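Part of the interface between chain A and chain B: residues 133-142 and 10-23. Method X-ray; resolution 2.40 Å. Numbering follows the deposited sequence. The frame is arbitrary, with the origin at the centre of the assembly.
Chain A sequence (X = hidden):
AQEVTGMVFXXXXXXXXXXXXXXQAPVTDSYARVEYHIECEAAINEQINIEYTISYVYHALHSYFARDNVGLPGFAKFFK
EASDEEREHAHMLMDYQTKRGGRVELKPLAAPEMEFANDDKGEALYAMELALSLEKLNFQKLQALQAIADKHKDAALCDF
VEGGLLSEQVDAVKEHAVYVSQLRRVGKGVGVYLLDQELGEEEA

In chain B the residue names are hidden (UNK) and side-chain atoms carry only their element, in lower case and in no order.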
# COMPACT_ATOMS: atom_id res chain seq x y z
N SER A 133 34.17 -21.59 -37.98
CA SER A 133 34.60 -22.82 -38.65
C SER A 133 34.26 -24.03 -37.79
O SER A 133 33.75 -25.05 -38.29
CB SER A 133 36.10 -22.78 -38.95
OG SER A 133 36.43 -21.70 -39.82
N LEU A 134 34.54 -23.90 -36.50
CA LEU A 134 34.21 -24.96 -35.54
C LEU A 134 32.70 -25.20 -35.48
O LEU A 134 32.25 -26.34 -35.38
CB LEU A 134 34.77 -24.62 -34.16
CG LEU A 134 36.28 -24.83 -33.98
CD1 LEU A 134 36.75 -24.44 -32.59
CD2 LEU A 134 36.64 -26.28 -34.27
N GLU A 135 31.92 -24.13 -35.54
CA GLU A 135 30.48 -24.25 -35.46
C GLU A 135 29.91 -24.92 -36.71
O GLU A 135 29.04 -25.79 -36.61
CB GLU A 135 29.84 -22.89 -35.22
CG GLU A 135 30.23 -22.25 -33.89
CD GLU A 135 29.74 -23.08 -32.72
OE1 GLU A 135 28.78 -23.85 -32.91
OE2 GLU A 135 30.32 -22.95 -31.62
N LYS A 136 30.40 -24.52 -37.88
CA LYS A 136 30.02 -25.19 -39.14
C LYS A 136 30.37 -26.67 -39.09
O LYS A 136 29.55 -27.53 -39.43
CB LYS A 136 30.67 -24.52 -40.35
CG LYS A 136 30.24 -23.06 -40.55
CD LYS A 136 31.07 -22.32 -41.60
CE LYS A 136 30.58 -22.61 -43.01
NZ LYS A 136 31.40 -21.94 -44.08
N LEU A 137 31.59 -26.97 -38.64
CA LEU A 137 32.01 -28.35 -38.45
C LEU A 137 30.99 -29.07 -37.58
O LEU A 137 30.51 -30.16 -37.94
CB LEU A 137 33.39 -28.41 -37.80
CG LEU A 137 34.26 -29.63 -38.12
CD1 LEU A 137 35.34 -29.84 -37.07
CD2 LEU A 137 33.43 -30.89 -38.32
N ASN A 138 30.65 -28.48 -36.43
CA ASN A 138 29.75 -29.17 -35.52
C ASN A 138 28.34 -29.33 -36.10
O ASN A 138 27.63 -30.27 -35.76
CB ASN A 138 29.69 -28.52 -34.15
CG ASN A 138 29.14 -29.48 -33.11
OD1 ASN A 138 29.22 -30.68 -33.29
ND2 ASN A 138 28.58 -28.94 -32.03
N PHE A 139 27.94 -28.40 -36.97
CA PHE A 139 26.67 -28.51 -37.66
C PHE A 139 26.67 -29.81 -38.48
O PHE A 139 25.70 -30.59 -38.46
CB PHE A 139 26.48 -27.30 -38.56
CG PHE A 139 25.16 -27.27 -39.29
CD1 PHE A 139 24.07 -27.98 -38.82
CD2 PHE A 139 25.02 -26.50 -40.44
CE1 PHE A 139 22.86 -27.95 -39.49
CE2 PHE A 139 23.82 -26.45 -41.11
CZ PHE A 139 22.73 -27.19 -40.64
N GLN A 140 27.76 -30.06 -39.18
CA GLN A 140 27.86 -31.29 -39.95
C GLN A 140 27.92 -32.52 -39.04
O GLN A 140 27.24 -33.52 -39.29
CB GLN A 140 29.05 -31.23 -40.91
CG GLN A 140 28.80 -30.28 -42.06
CD GLN A 140 30.07 -29.61 -42.59
OE1 GLN A 140 30.30 -29.59 -43.79
NE2 GLN A 140 30.88 -29.07 -41.68
N LYS A 141 28.71 -32.43 -37.96
CA LYS A 141 28.72 -33.53 -36.99
C LYS A 141 27.28 -33.81 -36.54
O LYS A 141 26.84 -34.96 -36.52
CB LYS A 141 29.60 -33.21 -35.78
CG LYS A 141 31.08 -33.17 -36.08
CD LYS A 141 31.58 -34.52 -36.62
CE LYS A 141 33.09 -34.51 -36.89
NZ LYS A 141 33.68 -35.90 -36.92
N LEU A 142 26.54 -32.75 -36.21
CA LEU A 142 25.17 -32.95 -35.76
C LEU A 142 24.36 -33.61 -36.87
O LEU A 142 23.60 -34.53 -36.60
CB LEU A 142 24.53 -31.64 -35.28
CG LEU A 142 24.97 -31.25 -33.87
CD1 LEU A 142 24.54 -29.82 -33.50
CD2 LEU A 142 24.46 -32.26 -32.85
N UNK B 10 40.62 -34.69 -32.94
CA UNK B 10 41.57 -33.60 -33.03
C UNK B 10 40.88 -32.48 -33.78
O UNK B 10 40.92 -32.42 -35.02
c UNK B 10 42.83 -34.04 -33.76
n UNK B 10 43.75 -34.81 -31.32
c UNK B 10 44.11 -33.38 -33.25
c UNK B 10 44.56 -33.92 -31.90
o UNK B 10 45.61 -33.55 -31.38
N UNK B 11 40.22 -31.59 -33.04
CA UNK B 11 39.44 -30.47 -33.55
C UNK B 11 40.24 -29.60 -34.51
O UNK B 11 39.72 -29.18 -35.53
c UNK B 11 40.09 -30.15 -31.25
c UNK B 11 39.11 -29.67 -32.29
c UNK B 11 40.28 -31.58 -31.57
N UNK B 12 41.50 -29.33 -34.17
CA UNK B 12 42.28 -28.42 -34.99
C UNK B 12 42.77 -29.04 -36.30
O UNK B 12 43.07 -28.32 -37.25
c UNK B 12 42.67 -25.66 -33.24
c UNK B 12 42.99 -26.99 -33.05
c UNK B 12 42.24 -24.87 -32.17
c UNK B 12 42.44 -26.76 -30.71
c UNK B 12 42.12 -25.42 -30.91
c UNK B 12 43.44 -27.83 -34.20
c UNK B 12 42.86 -27.53 -31.79
N UNK B 13 42.85 -30.36 -36.35
CA UNK B 13 43.16 -30.98 -37.64
C UNK B 13 41.86 -31.03 -38.42
O UNK B 13 41.80 -30.59 -39.56
c UNK B 13 43.81 -32.35 -37.48
o UNK B 13 42.86 -33.34 -37.13
N UNK B 14 40.80 -31.53 -37.78
CA UNK B 14 39.50 -31.69 -38.44
C UNK B 14 38.86 -30.40 -38.98
O UNK B 14 37.99 -30.45 -39.86
c UNK B 14 37.65 -34.68 -36.91
c UNK B 14 38.87 -33.77 -37.04
o UNK B 14 37.67 -35.60 -36.07
c UNK B 14 38.50 -32.37 -37.49
o UNK B 14 36.67 -34.47 -37.66
N UNK B 15 39.27 -29.25 -38.46
CA UNK B 15 38.59 -28.00 -38.82
C UNK B 15 39.31 -27.28 -39.95
O UNK B 15 38.85 -26.23 -40.42
c UNK B 15 38.49 -27.05 -37.61
c UNK B 15 37.43 -25.97 -37.87
c UNK B 15 39.85 -26.44 -37.30
N UNK B 16 40.42 -27.86 -40.40
CA UNK B 16 41.24 -27.23 -41.43
C UNK B 16 40.44 -26.93 -42.70
O UNK B 16 40.52 -25.82 -43.24
c UNK B 16 43.54 -28.00 -40.63
c UNK B 16 43.72 -26.59 -40.10
c UNK B 16 42.48 -28.07 -41.74
o UNK B 16 43.87 -25.63 -40.87
n UNK B 16 43.70 -26.45 -38.78
N UNK B 17 39.66 -27.91 -43.15
CA UNK B 17 38.77 -27.72 -44.29
C UNK B 17 37.90 -26.48 -44.13
O UNK B 17 37.99 -25.54 -44.92
N UNK B 18 37.08 -26.48 -43.08
CA UNK B 18 36.17 -25.37 -42.81
C UNK B 18 36.94 -24.09 -42.60
O UNK B 18 36.52 -23.02 -43.04
o UNK B 18 33.09 -27.88 -43.38
c UNK B 18 34.48 -26.92 -41.69
c UNK B 18 35.33 -25.67 -41.57
o UNK B 18 32.98 -25.70 -43.13
c UNK B 18 33.45 -26.83 -42.82
N UNK B 19 38.09 -24.19 -41.94
CA UNK B 19 38.88 -23.01 -41.62
C UNK B 19 39.40 -22.29 -42.87
O UNK B 19 39.27 -21.07 -43.00
c UNK B 19 39.75 -20.97 -40.04
c UNK B 19 40.51 -22.23 -39.78
c UNK B 19 40.03 -23.36 -40.69
c UNK B 19 42.00 -22.00 -39.93
N UNK B 20 39.99 -23.04 -43.80
CA UNK B 20 40.50 -22.40 -45.00
C UNK B 20 39.34 -21.85 -45.84
O UNK B 20 39.43 -20.76 -46.40
c UNK B 20 41.40 -23.35 -45.81
o UNK B 20 40.63 -24.36 -46.44
N UNK B 21 38.23 -22.59 -45.89
CA UNK B 21 37.02 -22.11 -46.55
C UNK B 21 36.61 -20.75 -46.02
O UNK B 21 36.37 -19.81 -46.77
c UNK B 21 34.54 -22.41 -46.86
c UNK B 21 35.83 -23.04 -46.30
o UNK B 21 36.07 -24.32 -46.92
N UNK B 22 36.53 -20.65 -44.70
CA UNK B 22 36.14 -19.41 -44.05
C UNK B 22 37.16 -18.29 -44.28
O UNK B 22 36.77 -17.16 -44.62
c UNK B 22 35.95 -18.27 -41.79
c UNK B 22 34.59 -20.36 -42.28
c UNK B 22 35.91 -19.62 -42.53
N UNK B 23 38.44 -18.59 -44.08
CA UNK B 23 39.46 -17.53 -44.13
C UNK B 23 39.62 -16.96 -45.54
O UNK B 23 39.96 -15.78 -45.70
c UNK B 23 40.71 -18.89 -42.37
o UNK B 23 41.52 -18.75 -44.62
c UNK B 23 40.84 -18.01 -43.61
O HOH W 1 33.74 -23.39 -43.72

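Position 10 carries three carbons in a row, the third bearing one oxygen and one nitrogen, and lies out of reach of chain A: Gln B10, at the N-cap position of the helix that follows. At position 11 three carbons close a ring onto the backbone N, and the backbone O lies near Leu A134, which leaves only proline. Pro B11 turns sideways, and its O lies 4.4 Å from CD2 of Leu A134.

Position 12 has one carbon and then a six-carbon ring without oxygen, so it is Phe B12; its CA-to-CB bond points away. Position 13 has one carbon and one oxygen, too far off to touch chain A: Ser B13, whose OG bonds back to the O of Gln B10 at 3.0 Å.

Position 14 shows three carbons ending in two oxygens, one of them beside the NZ of Lys A141. Two oxygens and no nitrogen, at the end of a three-carbon chain, give Glu B14. Its OE2 lies 3.4 Å from NZ of Lys A141, a salt bridge whose hydrogen bond is weak. Lys A141 starts out sideways and gets there by the length of its chain.

Position 15 has one carbon carrying two more, a fork packed against side-chain carbons of Ser A133, Leu A134 and Leu A137: Val B15. CG2 packs 3.7 Å from CD2 of Leu A134 and 3.6 Å from CB of Ser A133, while CD1 of Leu A137 comes within 4.2 Å of its CB.

Position 16 repeats the pattern of position 10 but points away: Gln B16. Position 17 has no side-chain atoms and is Gly B17; an ideal CB would have room on this side, so the contact does not demand its absence.

Position 18 again has three carbons and two oxygens, now directed into chain A among Ser A133, Lys A136, Leu A137 and Gln A140. This is Glu B18, a knob in a four-residue hole. Gln A140 NE2 donates to its OE2 at 3.0 Å. Lys A136 NZ stays 4.2 Å from its OE1, beyond a salt bridge, but a water accepts from that NZ at 2.8 Å and donates to OE1 at 2.5 Å.

Position 19 has four carbons, forked at the second, with one tip near the OG of Ser A133: Leu B19, whose CD2 lies 3.4 Å from that OG. Position 20, one carbon and one oxygen facing away, is Ser B20. Position 21 has a carbon bearing one oxygen and one carbon, the latter toward Lys A136: Thr B21, its CG2 4.2 Å from NZ of Lys A136. Position 22 forks into two carbons, one beside Ser A133: Val B22, with CG2 3.4 Å from OG of Ser A133. Position 23 matches the makeup of position 21 and makes no contact: Thr B23.

The rule is a small residue at the close approach. Ser A133 and Glu B18 bring their CA atoms to 5.1 Å, and valine and leucine carbons pack nearby. Helices 133-142 and 16-23 cross at 130°, and Glu B18 reaches from helix 16-23 into the hole among four residues of helix 133-142, its charge met by an amide and a water.

Chain B 10-23: QPFSEVQGELSTVT
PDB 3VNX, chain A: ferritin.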